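Local coordinates for Serine/threonine/tyrosine-interacting protein (Homo sapiens, PDB 2R0B) that acts as a catalytically inactive phosphatase that holds ERK1 and ERK2 in the nucleus and blocks recruitment of FBXW7 into its ubiquitin ligase, at residues D66-P77 with N137-Y147. Numbering follows the deposited sequence.
Sequences DNPVENIIRFFP and NAGFVHQLQEY. With SO4 (sulfate ion), chain C.
Two backbone N-H groups grip OE1 of Gln143: Ile72 N at 2.8 Å and Ile73 N at 2.9 Å, both in the plane of the amide carbonyl. The other end of the same amide donates an N-H from NE2 to Glu70 O, 2.8 Å away and almost straight at 177°. Glutamine suits this place because one flat group can donate and accept at once, and its chain, extended beyond CG (chi2 176°), is long enough to carry that group from the helix to the loop backbone. Shortened to alanine, this position would probably leave the N-H groups of Ile72 and Ile73 and the carbonyl of Glu70 without their side-chain partner. One turn earlier, Gly139 CA makes a CA-H...O contact with Pro68 O at 3.4 Å, so close that a CB would clash with that oxygen. Asn137, at the N-cap of helix 138-152, has a short polar side chain whose OD1 can turn back to accept from Phe140 N, while its ND2 donates to Asp66 OD1, which also bonds Ser102. That ND2 group lies over the centre of one face of the Phe140 ring; Ile72 CD1 covers the opposite face, 3.8 Å from the centroid, a CH-pi contact. Farther along, Phe76 lays CB over the middle of the Tyr147 ring and turns its ring edge to the same face, planes 60° apart. The first torsion of Tyr147 swings the ring away from its own backbone N to meet Phe76; Ile73 CD1 packs on its CB at 3.7 Å, and its hydroxyl bonds Glu114 of helix 103-116. The contact thus ties the loop leading into helix 76-88 to helix 138-152, the last of this pseudophosphatase domain construct: Gln143 supplies partners to three backbone groups, Asn137 caps its own helix and meets Asp66, and aromatic and aliphatic side chains close the seam beside them.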
ATOM      1  N   ASP A  66      -9.149  -8.502   4.834  1.00 16.16           N
ATOM      2  CA  ASP A  66      -8.775  -7.750   6.040  1.00 17.34           C
ATOM      3  C   ASP A  66      -9.182  -8.475   7.320  1.00 17.72           C
ATOM      4  O   ASP A  66     -10.193  -8.158   7.950  1.00 19.05           O
ATOM      5  CB  ASP A  66      -9.336  -6.319   6.023  1.00 15.92           C
ATOM      6  CG  ASP A  66      -8.862  -5.494   7.211  1.00 18.26           C
ATOM      7  OD1 ASP A  66      -7.762  -5.783   7.728  1.00 21.03           O
ATOM      8  OD2 ASP A  66      -9.578  -4.557   7.630  1.00 18.51           O
ATOM      9  N   ASN A  67      -8.411  -9.496   7.679  1.00 19.18           N
ATOM     10  CA  ASN A  67      -8.635 -10.197   8.937  1.00 19.97           C
ATOM     11  C   ASN A  67      -7.326 -10.723   9.525  1.00 20.01           C
ATOM     12  O   ASN A  67      -6.373 -10.953   8.780  1.00 19.03           O
ATOM     13  CB  ASN A  67      -9.723 -11.269   8.830  1.00 21.69           C
ATOM     14  CG  ASN A  67      -9.280 -12.490   8.077  1.00 23.78           C
ATOM     15  OD1 ASN A  67      -8.415 -13.245   8.537  1.00 28.12           O
ATOM     16  ND2 ASN A  67      -9.911 -12.736   6.942  1.00 28.71           N
ATOM     17  N   PRO A  68      -7.275 -10.877  10.859  1.00 20.70           N
ATOM     18  CA  PRO A  68      -6.011 -11.246  11.522  1.00 21.50           C
ATOM     19  C   PRO A  68      -5.360 -12.585  11.140  1.00 22.05           C
ATOM     20  O   PRO A  68      -4.179 -12.802  11.449  1.00 22.61           O
ATOM     21  CB  PRO A  68      -6.332 -11.166  13.021  1.00 21.21           C
ATOM     22  CG  PRO A  68      -7.820 -11.049  13.142  1.00 22.65           C
ATOM     23  CD  PRO A  68      -8.381 -10.639  11.809  1.00 20.83           C
ATOM     24  N   VAL A  69      -6.086 -13.485  10.488  1.00 21.08           N
ATOM     25  CA  VAL A  69      -5.429 -14.723  10.066  1.00 21.84           C
ATOM     26  C   VAL A  69      -4.997 -14.731   8.590  1.00 20.76           C
ATOM     27  O   VAL A  69      -4.344 -15.664   8.131  1.00 21.59           O
ATOM     28  CB  VAL A  69      -6.245 -15.988  10.432  1.00 22.56           C
ATOM     29  CG1 VAL A  69      -6.772 -15.879  11.861  1.00 24.43           C
ATOM     30  CG2 VAL A  69      -7.381 -16.199   9.464  1.00 23.07           C
ATOM     31  N   GLU A  70      -5.371 -13.694   7.847  1.00 18.85           N
ATOM     32  CA  GLU A  70      -4.967 -13.598   6.440  1.00 18.28           C
ATOM     33  C   GLU A  70      -3.440 -13.467   6.389  1.00 17.04           C
ATOM     34  O   GLU A  70      -2.840 -12.737   7.170  1.00 16.79           O
ATOM     35  CB  GLU A  70      -5.650 -12.407   5.755  1.00 18.37           C
ATOM     36  CG  GLU A  70      -5.149 -12.075   4.330  1.00 19.96           C
ATOM     37  CD  GLU A  70      -5.430 -13.186   3.326  1.00 22.20           C
ATOM     38  OE1 GLU A  70      -6.367 -13.016   2.503  1.00 21.71           O
ATOM     39  OE2 GLU A  70      -4.746 -14.245   3.395  1.00 22.13           O
ATOM     40  N   ASN A  71      -2.811 -14.226   5.507  1.00 16.43           N
ATOM     41  CA  ASN A  71      -1.373 -14.122   5.299  1.00 17.09           C
ATOM     42  C   ASN A  71      -1.049 -13.013   4.309  1.00 16.76           C
ATOM     43  O   ASN A  71      -1.361 -13.113   3.102  1.00 17.35           O
ATOM     44  CB  ASN A  71      -0.835 -15.465   4.787  1.00 17.04           C
ATOM     45  CG  ASN A  71       0.667 -15.451   4.474  1.00 18.23           C
ATOM     46  OD1 ASN A  71       1.289 -14.403   4.253  1.00 17.25           O
ATOM     47  ND2 ASN A  71       1.254 -16.652   4.440  1.00 19.46           N
ATOM     48  N   ILE A  72      -0.416 -11.951   4.810  1.00 15.62           N
ATOM     49  CA  ILE A  72       0.129 -10.904   3.923  1.00 15.33           C
ATOM     50  C   ILE A  72       1.659 -10.921   3.851  1.00 14.64           C
ATOM     51  O   ILE A  72       2.226 -10.400   2.905  1.00 13.35           O
ATOM     52  CB  ILE A  72      -0.327  -9.475   4.320  1.00 15.68           C
ATOM     53  CG1 ILE A  72       0.183  -9.084   5.717  1.00 13.37           C
ATOM     54  CG2 ILE A  72      -1.845  -9.342   4.180  1.00 14.77           C
ATOM     55  CD1 ILE A  72      -0.215  -7.626   6.127  1.00 16.45           C
ATOM     56  N   ILE A  73       2.334 -11.508   4.839  1.00 13.76           N
ATOM     57  CA  ILE A  73       3.806 -11.590   4.789  1.00 15.31           C
ATOM     58  C   ILE A  73       4.317 -12.277   3.513  1.00 14.97           C
ATOM     59  O   ILE A  73       5.351 -11.887   2.968  1.00 14.60           O
ATOM     60  CB  ILE A  73       4.391 -12.234   6.078  1.00 14.23           C
ATOM     61  CG1 ILE A  73       5.915 -12.119   6.106  1.00 15.25           C
ATOM     62  CG2 ILE A  73       3.907 -13.680   6.231  1.00 17.10           C
ATOM     63  CD1 ILE A  73       6.549 -12.613   7.416  1.00 16.84           C
ATOM     64  N   ARG A  74       3.569 -13.269   3.012  1.00 15.46           N
ATOM     65  CA  ARG A  74       3.943 -13.919   1.751  1.00 15.67           C
ATOM     66  C   ARG A  74       4.158 -12.939   0.576  1.00 15.36           C
ATOM     67  O   ARG A  74       4.891 -13.264  -0.369  1.00 15.76           O
ATOM     68  CB  ARG A  74       2.913 -14.990   1.362  1.00 15.30           C
ATOM     69  CG  ARG A  74       1.517 -14.419   1.090  1.00 17.58           C
ATOM     70  CD  ARG A  74       0.493 -15.492   0.869  1.00 19.24           C
ATOM     71  NE  ARG A  74      -0.854 -14.954   0.990  1.00 20.79           N
ATOM     72  CZ  ARG A  74      -1.886 -15.305   0.224  1.00 23.77           C
ATOM     73  NH1 ARG A  74      -1.748 -16.198  -0.747  1.00 23.56           N
ATOM     74  NH2 ARG A  74      -3.069 -14.746   0.424  1.00 24.94           N
ATOM     75  N   PHE A  75       3.528 -11.759   0.639  1.00 14.48           N
ATOM     76  CA  PHE A  75       3.592 -10.797  -0.475  1.00 13.33           C
ATOM     77  C   PHE A  75       4.537  -9.608  -0.213  1.00 13.06           C
ATOM     78  O   PHE A  75       4.786  -8.808  -1.147  1.00 12.37           O
ATOM     79  CB  PHE A  75       2.193 -10.245  -0.849  1.00 13.03           C
ATOM     80  CG  PHE A  75       1.264 -11.258  -1.496  1.00 14.70           C
ATOM     81  CD1 PHE A  75       1.645 -11.946  -2.645  1.00 15.55           C
ATOM     82  CD2 PHE A  75      -0.003 -11.495  -0.964  1.00 15.51           C
ATOM     83  CE1 PHE A  75       0.780 -12.893  -3.216  1.00 17.73           C
ATOM     84  CE2 PHE A  75      -0.875 -12.416  -1.534  1.00 18.42           C
ATOM     85  CZ  PHE A  75      -0.488 -13.112  -2.668  1.00 17.01           C
ATOM     86  N   PHE A  76       5.101  -9.497   0.995  1.00 13.00           N
ATOM     87  CA  PHE A  76       6.019  -8.387   1.266  1.00 13.16           C
ATOM     88  C   PHE A  76       7.206  -8.290   0.278  1.00 14.18           C
ATOM     89  O   PHE A  76       7.496  -7.211  -0.186  1.00 14.19           O
ATOM     90  CB  PHE A  76       6.487  -8.362   2.734  1.00 13.46           C
ATOM     91  CG  PHE A  76       5.378  -8.045   3.723  1.00 13.49           C
ATOM     92  CD1 PHE A  76       4.229  -7.371   3.320  1.00 13.15           C
ATOM     93  CD2 PHE A  76       5.507  -8.381   5.059  1.00 13.32           C
ATOM     94  CE1 PHE A  76       3.198  -7.074   4.252  1.00 15.10           C
ATOM     95  CE2 PHE A  76       4.492  -8.093   5.988  1.00 13.22           C
ATOM     96  CZ  PHE A  76       3.351  -7.430   5.587  1.00 15.81           C
ATOM     97  N   PRO A  77       7.883  -9.426  -0.047  1.00 14.56           N
ATOM     98  CA  PRO A  77       8.968  -9.324  -1.034  1.00 14.92           C
ATOM     99  C   PRO A  77       8.503  -8.803  -2.392  1.00 14.97           C
ATOM    100  O   PRO A  77       9.201  -7.969  -2.974  1.00 15.07           O
ATOM    101  CB  PRO A  77       9.517 -10.773  -1.113  1.00 15.09           C
ATOM    102  CG  PRO A  77       9.175 -11.340   0.272  1.00 14.29           C
ATOM    103  CD  PRO A  77       7.783 -10.792   0.510  1.00 15.25           C
ATOM    104  N   ASN A 137      -4.755  -4.473  11.433  1.00 15.81           N
ATOM    105  CA  ASN A 137      -5.223  -5.416  12.463  1.00 15.17           C
ATOM    106  C   ASN A 137      -4.030  -6.090  13.151  1.00 14.33           C
ATOM    107  O   ASN A 137      -2.909  -6.043  12.644  1.00 14.50           O
ATOM    108  CB  ASN A 137      -6.254  -6.437  11.911  1.00 15.45           C
ATOM    109  CG  ASN A 137      -5.649  -7.493  11.018  1.00 16.63           C
ATOM    110  OD1 ASN A 137      -4.694  -8.189  11.388  1.00 16.82           O
ATOM    111  ND2 ASN A 137      -6.233  -7.662   9.835  1.00 17.56           N
ATOM    112  N   ALA A 138      -4.288  -6.728  14.284  1.00 15.12           N
ATOM    113  CA  ALA A 138      -3.227  -7.290  15.114  1.00 14.53           C
ATOM    114  C   ALA A 138      -2.461  -8.397  14.410  1.00 14.76           C
ATOM    115  O   ALA A 138      -1.251  -8.542  14.617  1.00 14.75           O
ATOM    116  CB  ALA A 138      -3.815  -7.805  16.452  1.00 15.21           C
ATOM    117  N   GLY A 139      -3.141  -9.139  13.537  1.00 15.00           N
ATOM    118  CA  GLY A 139      -2.484 -10.229  12.823  1.00 15.22           C
ATOM    119  C   GLY A 139      -1.428  -9.648  11.904  1.00 14.62           C
ATOM    120  O   GLY A 139      -0.310 -10.167  11.793  1.00 15.54           O
ATOM    121  N   PHE A 140      -1.792  -8.537  11.276  1.00 14.24           N
ATOM    122  CA  PHE A 140      -0.936  -7.822  10.351  1.00 14.31           C
ATOM    123  C   PHE A 140       0.252  -7.210  11.098  1.00 13.93           C
ATOM    124  O   PHE A 140       1.379  -7.181  10.578  1.00 14.89           O
ATOM    125  CB  PHE A 140      -1.724  -6.711   9.645  1.00 13.41           C
ATOM    126  CG  PHE A 140      -2.726  -7.209   8.634  1.00 13.68           C
ATOM    127  CD1 PHE A 140      -2.821  -8.560   8.300  1.00 14.32           C
ATOM    128  CD2 PHE A 140      -3.578  -6.295   7.994  1.00 13.62           C
ATOM    129  CE1 PHE A 140      -3.745  -8.987   7.320  1.00 14.47           C
ATOM    130  CE2 PHE A 140      -4.504  -6.725   7.031  1.00 12.55           C
ATOM    131  CZ  PHE A 140      -4.591  -8.061   6.708  1.00 15.08           C
ATOM    132  N   VAL A 141       0.019  -6.723  12.313  1.00 14.26           N
ATOM    133  CA  VAL A 141       1.115  -6.157  13.104  1.00 14.36           C
ATOM    134  C   VAL A 141       2.150  -7.233  13.440  1.00 13.96           C
ATOM    135  O   VAL A 141       3.352  -7.049  13.218  1.00 12.97           O
ATOM    136  CB  VAL A 141       0.620  -5.478  14.366  1.00 14.11           C
ATOM    137  CG1 VAL A 141       1.824  -4.996  15.216  1.00 14.62           C
ATOM    138  CG2 VAL A 141      -0.293  -4.319  14.012  1.00 14.94           C
ATOM    139  N   HIS A 142       1.674  -8.364  13.951  1.00 14.11           N
ATOM    140  CA  HIS A 142       2.554  -9.506  14.153  1.00 14.63           C
ATOM    141  C   HIS A 142       3.330  -9.885  12.889  1.00 13.70           C
ATOM    142  O   HIS A 142       4.524 -10.198  12.978  1.00 14.81           O
ATOM    143  CB  HIS A 142       1.772 -10.701  14.695  1.00 15.33           C
ATOM    144  CG  HIS A 142       1.409 -10.569  16.137  1.00 19.57           C
ATOM    145  ND1 HIS A 142       2.008 -11.320  17.128  1.00 25.04           N
ATOM    146  CD2 HIS A 142       0.545  -9.739  16.763  1.00 24.30           C
ATOM    147  CE1 HIS A 142       1.499 -10.984  18.300  1.00 24.94           C
ATOM    148  NE2 HIS A 142       0.613 -10.019  18.108  1.00 26.88           N
ATOM    149  N   GLN A 143       2.659  -9.887  11.730  1.00 13.00           N
ATOM    150  CA  GLN A 143       3.343 -10.305  10.489  1.00 13.40           C
ATOM    151  C   GLN A 143       4.396  -9.293  10.043  1.00 13.16           C
ATOM    152  O   GLN A 143       5.426  -9.678   9.473  1.00 13.66           O
ATOM    153  CB  GLN A 143       2.358 -10.585   9.358  1.00 12.92           C
ATOM    154  CG  GLN A 143       1.562 -11.851   9.570  1.00 13.09           C
ATOM    155  CD  GLN A 143       0.531 -12.070   8.505  1.00 13.99           C
ATOM    156  OE1 GLN A 143       0.841 -12.123   7.298  1.00 15.37           O
ATOM    157  NE2 GLN A 143      -0.713 -12.229   8.940  1.00 15.26           N
ATOM    158  N   LEU A 144       4.144  -8.013  10.329  1.00 13.20           N
ATOM    159  CA  LEU A 144       5.141  -6.967  10.076  1.00 13.92           C
ATOM    160  C   LEU A 144       6.420  -7.202  10.893  1.00 13.41           C
ATOM    161  O   LEU A 144       7.535  -7.142  10.369  1.00 14.67           O
ATOM    162  CB  LEU A 144       4.528  -5.606  10.385  1.00 14.14           C
ATOM    163  CG  LEU A 144       3.586  -5.229   9.238  1.00 14.38           C
ATOM    164  CD1 LEU A 144       2.624  -4.121   9.673  1.00 14.69           C
ATOM    165  CD2 LEU A 144       4.394  -4.815   7.980  1.00 13.87           C
ATOM    166  N   GLN A 145       6.236  -7.465  12.183  1.00 14.05           N
ATOM    167  CA  GLN A 145       7.329  -7.816  13.094  1.00 13.86           C
ATOM    168  C   GLN A 145       8.066  -9.098  12.686  1.00 14.02           C
ATOM    169  O   GLN A 145       9.307  -9.191  12.772  1.00 14.03           O
ATOM    170  CB  GLN A 145       6.755  -7.878  14.522  1.00 14.20           C
ATOM    171  CG  GLN A 145       6.152  -6.523  14.951  1.00 14.69           C
ATOM    172  CD  GLN A 145       5.316  -6.611  16.224  1.00 14.99           C
ATOM    173  OE1 GLN A 145       4.505  -7.524  16.392  1.00 16.39           O
ATOM    174  NE2 GLN A 145       5.511  -5.653  17.129  1.00 16.62           N
ATOM    175  N   GLU A 146       7.301 -10.070  12.207  1.00 13.14           N
ATOM    176  CA  GLU A 146       7.824 -11.360  11.797  1.00 13.73           C
ATOM    177  C   GLU A 146       8.731 -11.189  10.568  1.00 14.19           C
ATOM    178  O   GLU A 146       9.748 -11.852  10.464  1.00 15.28           O
ATOM    179  CB  GLU A 146       6.648 -12.307  11.507  1.00 13.32           C
ATOM    180  CG  GLU A 146       6.992 -13.716  11.000  1.00 13.99           C
ATOM    181  CD  GLU A 146       5.785 -14.442  10.439  1.00 15.80           C
ATOM    182  OE1 GLU A 146       4.671 -13.926  10.515  1.00 16.73           O
ATOM    183  OE2 GLU A 146       5.952 -15.553   9.875  1.00 22.00           O
ATOM    184  N   TYR A 147       8.354 -10.290   9.663  1.00 14.33           N
ATOM    185  CA  TYR A 147       9.075 -10.061   8.428  1.00 14.60           C
ATOM    186  C   TYR A 147      10.369  -9.310   8.757  1.00 14.85           C
ATOM    187  O   TYR A 147      11.406  -9.570   8.155  1.00 14.62           O
ATOM    188  CB  TYR A 147       8.185  -9.281   7.438  1.00 15.39           C
ATOM    189  CG  TYR A 147       8.844  -8.981   6.102  1.00 16.13           C
ATOM    190  CD1 TYR A 147       9.289 -10.016   5.268  1.00 17.03           C
ATOM    191  CD2 TYR A 147       9.018  -7.658   5.676  1.00 15.92           C
ATOM    192  CE1 TYR A 147       9.910  -9.731   4.039  1.00 19.39           C
ATOM    193  CE2 TYR A 147       9.638  -7.362   4.458  1.00 16.90           C
ATOM    194  CZ  TYR A 147      10.073  -8.399   3.643  1.00 18.17           C
ATOM    195  OH  TYR A 147      10.684  -8.120   2.429  1.00 20.67           O
TER
HETATM  196  S   SO4 C   2       8.287  -3.088  17.886  1.00 25.37           S
HETATM  197  O1  SO4 C   2       9.722  -3.140  18.228  1.00 30.55           O
HETATM  198  O2  SO4 C   2       8.131  -4.152  16.900  1.00 26.07           O
HETATM  199  O3  SO4 C   2       7.502  -3.303  19.090  1.00 31.42           O
HETATM  200  O4  SO4 C   2       8.040  -1.767  17.329  1.00 28.73           O
HETATM  201  O   HOH W   1      -1.830 -13.829  11.262  1.00 27.78           O